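Local coordinates for ATP phosphoribosyltransferase regulatory subunit (Bacillus halodurans, PDB 3OD1), which serves as the regulatory partner of the catalytic subunit HisG in the first step of histidine biosynthesis, probably allowing feedback control by histidine, at the interface of chains A and B. Residues are numbered along the deposited sequence; one frame, centred on the assembly and turned at random. Chains: chain A/B, ATP phosphoribosyltransferase regulatory subunit.

Contact 1: the interface of chains A and B. Residues chain A 366-368, 372-373, 379; chain B 102-103, 105, 135-136.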
# COMPACT_ATOMS: atom_id res chain seq x y z
N VAL A 366 6.83 15.21 -19.75
CA VAL A 366 5.44 15.26 -20.16
C VAL A 366 5.40 15.65 -21.63
O VAL A 366 5.91 16.70 -22.02
CB VAL A 366 4.62 16.28 -19.35
CG1 VAL A 366 3.22 16.42 -19.94
CG2 VAL A 366 4.56 15.87 -17.88
N LEU A 367 4.82 14.78 -22.44
CA LEU A 367 4.61 15.03 -23.86
C LEU A 367 3.21 15.63 -24.07
O LEU A 367 2.20 14.93 -23.90
CB LEU A 367 4.77 13.72 -24.64
CG LEU A 367 4.94 13.74 -26.16
CD1 LEU A 367 5.95 14.78 -26.58
CD2 LEU A 367 5.38 12.36 -26.62
N GLN A 368 3.13 16.91 -24.40
CA GLN A 368 1.83 17.60 -24.40
C GLN A 368 1.46 18.25 -25.73
O GLN A 368 2.13 19.17 -26.22
CB GLN A 368 1.78 18.64 -23.27
CG GLN A 368 0.49 19.41 -23.24
CD GLN A 368 -0.69 18.55 -22.85
OE1 GLN A 368 -0.66 17.85 -21.84
NE2 GLN A 368 -1.75 18.60 -23.65
N GLY A 372 -4.36 20.27 -26.53
CA GLY A 372 -4.96 19.77 -25.30
C GLY A 372 -4.79 20.66 -24.09
O GLY A 372 -5.26 20.33 -23.00
N VAL A 373 -4.10 21.79 -24.25
CA VAL A 373 -3.94 22.73 -23.14
C VAL A 373 -4.67 24.03 -23.44
O VAL A 373 -4.42 24.64 -24.47
CB VAL A 373 -2.47 23.12 -22.92
CG1 VAL A 373 -2.25 23.55 -21.46
CG2 VAL A 373 -1.55 21.98 -23.30
N MSE A 379 0.59 26.38 -17.57
CA MSE A 379 1.17 25.06 -17.54
C MSE A 379 2.70 25.07 -17.55
O MSE A 379 3.32 24.29 -16.84
CB MSE A 379 0.66 24.21 -18.69
CG MSE A 379 0.85 22.73 -18.44
SE MSE A 379 1.02 21.76 -20.08
CE MSE A 379 1.09 19.93 -19.37
N TYR B 102 -5.60 22.08 -15.89
CA TYR B 102 -5.55 20.92 -16.77
C TYR B 102 -4.48 21.15 -17.83
O TYR B 102 -4.17 22.30 -18.14
CB TYR B 102 -6.91 20.67 -17.42
CG TYR B 102 -7.98 20.14 -16.49
CD1 TYR B 102 -9.32 20.50 -16.67
CD2 TYR B 102 -7.67 19.27 -15.44
CE1 TYR B 102 -10.32 20.02 -15.83
CE2 TYR B 102 -8.67 18.78 -14.58
CZ TYR B 102 -10.00 19.16 -14.79
OH TYR B 102 -11.00 18.69 -13.97
N PRO B 103 -3.92 20.07 -18.39
CA PRO B 103 -4.23 18.68 -18.05
C PRO B 103 -3.45 18.16 -16.84
O PRO B 103 -2.31 18.59 -16.59
CB PRO B 103 -3.80 17.90 -19.30
CG PRO B 103 -3.33 18.91 -20.30
CD PRO B 103 -2.98 20.13 -19.52
N ARG B 105 -1.88 14.72 -14.90
CA ARG B 105 -1.41 13.36 -15.11
C ARG B 105 -1.10 12.77 -13.75
O ARG B 105 -0.11 13.13 -13.10
CB ARG B 105 -0.18 13.36 -16.01
CG ARG B 105 -0.50 13.61 -17.49
CD ARG B 105 0.73 13.81 -18.31
NE ARG B 105 0.40 13.80 -19.73
CZ ARG B 105 -0.03 14.86 -20.40
NH1 ARG B 105 -0.19 16.03 -19.79
NH2 ARG B 105 -0.32 14.75 -21.69
N GLY B 135 -8.45 16.15 -18.70
CA GLY B 135 -8.53 17.47 -19.30
C GLY B 135 -7.85 17.62 -20.65
O GLY B 135 -7.63 18.73 -21.11
N ASP B 136 -7.51 16.50 -21.28
CA ASP B 136 -6.88 16.54 -22.61
C ASP B 136 -7.66 15.62 -23.53
O ASP B 136 -7.63 14.40 -23.39
CB ASP B 136 -5.40 16.15 -22.53
CG ASP B 136 -4.69 16.20 -23.88
OD1 ASP B 136 -5.35 16.25 -24.94
OD2 ASP B 136 -3.44 16.20 -23.88

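Contact 2: the interface of chains A and B. Residues chain A 50-51, 71, 81; chain B 16, 50, 69, 71, 81.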
# COMPACT_ATOMS: atom_id res chain seq x y z
N THR A 50 -6.65 -6.03 4.49
CA THR A 50 -7.15 -4.80 5.09
C THR A 50 -8.12 -5.13 6.23
O THR A 50 -8.16 -4.42 7.25
CB THR A 50 -7.82 -3.95 4.00
OG1 THR A 50 -6.79 -3.45 3.14
CG2 THR A 50 -8.61 -2.77 4.58
N LEU A 51 -8.89 -6.20 6.06
CA LEU A 51 -9.89 -6.61 7.06
C LEU A 51 -9.47 -7.86 7.84
O LEU A 51 -8.94 -8.82 7.26
CB LEU A 51 -11.22 -6.90 6.36
CG LEU A 51 -11.94 -5.68 5.77
CD1 LEU A 51 -12.99 -6.13 4.74
CD2 LEU A 51 -12.56 -4.83 6.87
N LEU A 71 -16.52 -2.74 12.14
CA LEU A 71 -17.66 -2.70 11.21
C LEU A 71 -18.36 -4.05 11.16
O LEU A 71 -17.75 -5.09 11.41
CB LEU A 71 -17.21 -2.30 9.79
CG LEU A 71 -16.22 -3.26 9.11
CD1 LEU A 71 -16.60 -3.50 7.63
CD2 LEU A 71 -14.80 -2.71 9.23
N LEU A 81 -10.91 -2.98 10.52
CA LEU A 81 -9.88 -2.55 9.63
C LEU A 81 -8.60 -2.64 10.45
O LEU A 81 -8.53 -2.12 11.51
CB LEU A 81 -10.12 -1.13 9.16
CG LEU A 81 -11.33 -0.94 8.27
CD1 LEU A 81 -11.68 0.46 8.12
CD2 LEU A 81 -11.13 -1.55 6.96
N MSE B 16 -10.43 -12.48 1.71
CA MSE B 16 -9.16 -11.84 2.08
C MSE B 16 -8.02 -12.83 1.88
O MSE B 16 -8.23 -14.05 1.98
CB MSE B 16 -9.17 -11.40 3.56
CG MSE B 16 -10.17 -10.32 3.91
SE MSE B 16 -9.88 -8.62 2.98
CE MSE B 16 -11.39 -8.79 1.77
N THR B 50 -8.91 4.82 2.21
CA THR B 50 -9.47 3.50 2.06
C THR B 50 -11.00 3.57 2.01
O THR B 50 -11.64 2.76 1.36
CB THR B 50 -9.01 2.60 3.22
OG1 THR B 50 -7.59 2.46 3.15
CG2 THR B 50 -9.66 1.22 3.12
N PHE B 69 -18.12 -3.01 -1.96
CA PHE B 69 -18.02 -3.38 -0.56
C PHE B 69 -18.56 -2.24 0.30
O PHE B 69 -17.86 -1.26 0.59
CB PHE B 69 -16.57 -3.71 -0.15
CG PHE B 69 -16.46 -4.46 1.17
CD1 PHE B 69 -16.93 -3.90 2.35
CD2 PHE B 69 -15.89 -5.72 1.22
CE1 PHE B 69 -16.84 -4.58 3.56
CE2 PHE B 69 -15.79 -6.42 2.44
CZ PHE B 69 -16.27 -5.85 3.60
N LEU B 71 -20.34 -0.70 3.87
CA LEU B 71 -20.39 -0.86 5.33
C LEU B 71 -21.02 0.37 5.95
O LEU B 71 -20.98 1.46 5.37
CB LEU B 71 -18.99 -1.05 5.93
CG LEU B 71 -18.00 0.08 5.62
CD1 LEU B 71 -17.19 0.48 6.86
CD2 LEU B 71 -17.10 -0.30 4.44
N LEU B 81 -15.53 0.60 0.91
CA LEU B 81 -14.11 0.41 0.71
C LEU B 81 -13.90 0.74 -0.75
O LEU B 81 -14.61 0.22 -1.61
CB LEU B 81 -13.71 -1.03 1.04
CG LEU B 81 -13.81 -1.41 2.53
CD1 LEU B 81 -13.46 -2.88 2.80
CD2 LEU B 81 -12.93 -0.48 3.38

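Contact 1: the interface of chains A and B
The amide oxygen OE1 of A:Gln368 is gripped by the guanidinium of B:Arg105, with NH1 of the arginine donating at 2.8 Å and NH2 adding a weak second bond at 3.1 Å. The site illustrates how a primary amide can bridge a guanidinium and a carboxylate across an interface. A:Gln368 lies on strand 365-369 of the HisZ C-terminal region, while B:Arg105 belongs to strand 104-113, at the start of the motif 2 hairpin of the class-II synthetase core. The NH1 bond arrives almost in line with the amide C=O (169°), and OE1 sits in the guanidinium plane, at its edge. The two flat groups are nonetheless turned well away from each other, 73° between planes. The other end of the amide points tip to tip at B:Asp136, where NE2 of A:Gln368 donates to the carboxylate OD2 at 2.9 Å, reaching it from above the carboxylate plane. The glutamine gets there with CG anti to its backbone N and a bend at chi2 (67°), and donor and acceptor bonds together probably fix which end of the amide is O and which is N. The polarity of the amide would suit the opposite charges expected on its two partners. An alanine here would probably leave the B:Arg105 guanidinium and the B:Asp136 carboxylate without these amide partners and open a gap beside B:Pro103.

Apolar groups frame this bridge. CG1 of A:Val366 lies over one face of the guanidinium, toward its rim and 3.6 Å from CZ of B:Arg105. B:Pro103 follows a cis peptide bond, and CG of its ring lies 3.7 Å from CD of A:Gln368. CD of B:Pro103 is approached by CG1 of A:Val373 at 4.0 Å and by the extended selenomethionine A:Met379, whose CE is 4.1 Å away. Beside the carboxylate, CA of A:Gly372 packs 3.8 Å from CG of B:Asp136.

Contact 2: the interface of chains A and B
One face of the B:Phe69 ring carries two methyls: CD1 of B:Leu81, of its own chain, over the centre, and CD1 of A:Leu51 out toward the rim, 3.5 Å from CZ of B:Phe69. The A:Leu51 methyl lies beside that of B:Leu81 on the same face, CD1 to CD1 at 3.8 Å. With CG of B:Phe69 anti to its backbone N (chi1 -164°), the ring is carried toward A:Leu51, and the overlying B:Leu81 is likely to limit its tilting. At the root of A:Leu51, the selenium SE of B:Met16, a selenomethionine, packs 4.0 Å from CB of the leucine, brought there by a bend at chi2 (-62°). Chain B thus touches A:Leu51 at its root and at one of its tip methyls.

Nearby, residues meet their own copies, as expected close to a two-fold axis. The A:Leu71 and B:Leu71 side chains cross at a slant, CD1 of A:Leu71 3.8 Å from CB of B:Leu71. The meeting is nearly symmetric, for CB of A:Leu71 lies 4.0 Å from CD1 of B:Leu71. A:Leu81 and B:Leu81 run past each other in opposite directions, CD2 of A:Leu81 4.1 Å from CD2 of B:Leu81. CG2 of A:Thr50 and CG2 of B:Thr50 approach to 4.4 Å.

No polar pair comes within bonding reach in this patch, so apolar packing probably carries it. It is built mainly from strands 51-53, 70-72 (69-72 in chain B) and 78-81 of the class-II synthetase-like core, with loop residues B:Met16, A:Thr50 and B:Thr50 at the margin; the first strand follows the long helix 21-40 in the motif 1 region that typically forms the dimer interface of this family.

Contact 1 and contact 2 have centres about 35 Å apart and share neither a residue nor a secondary-structure element: strands 365-369 and 104-113 serve the first, strands 51-53, 70-72 and 78-81 the second. Contact 2, which is apolar, joins core to core close to the two-fold axis, whereas contact 1, more polar, sets the C-terminal region of one chain against the core of the other; its symmetry twin does the same with the chains exchanged. Such a reciprocal arrangement would tie the placement of each C-terminal region to the dimer. A dimer of this kind fits the class-II family, though the structure alone does not show how HisG joins it.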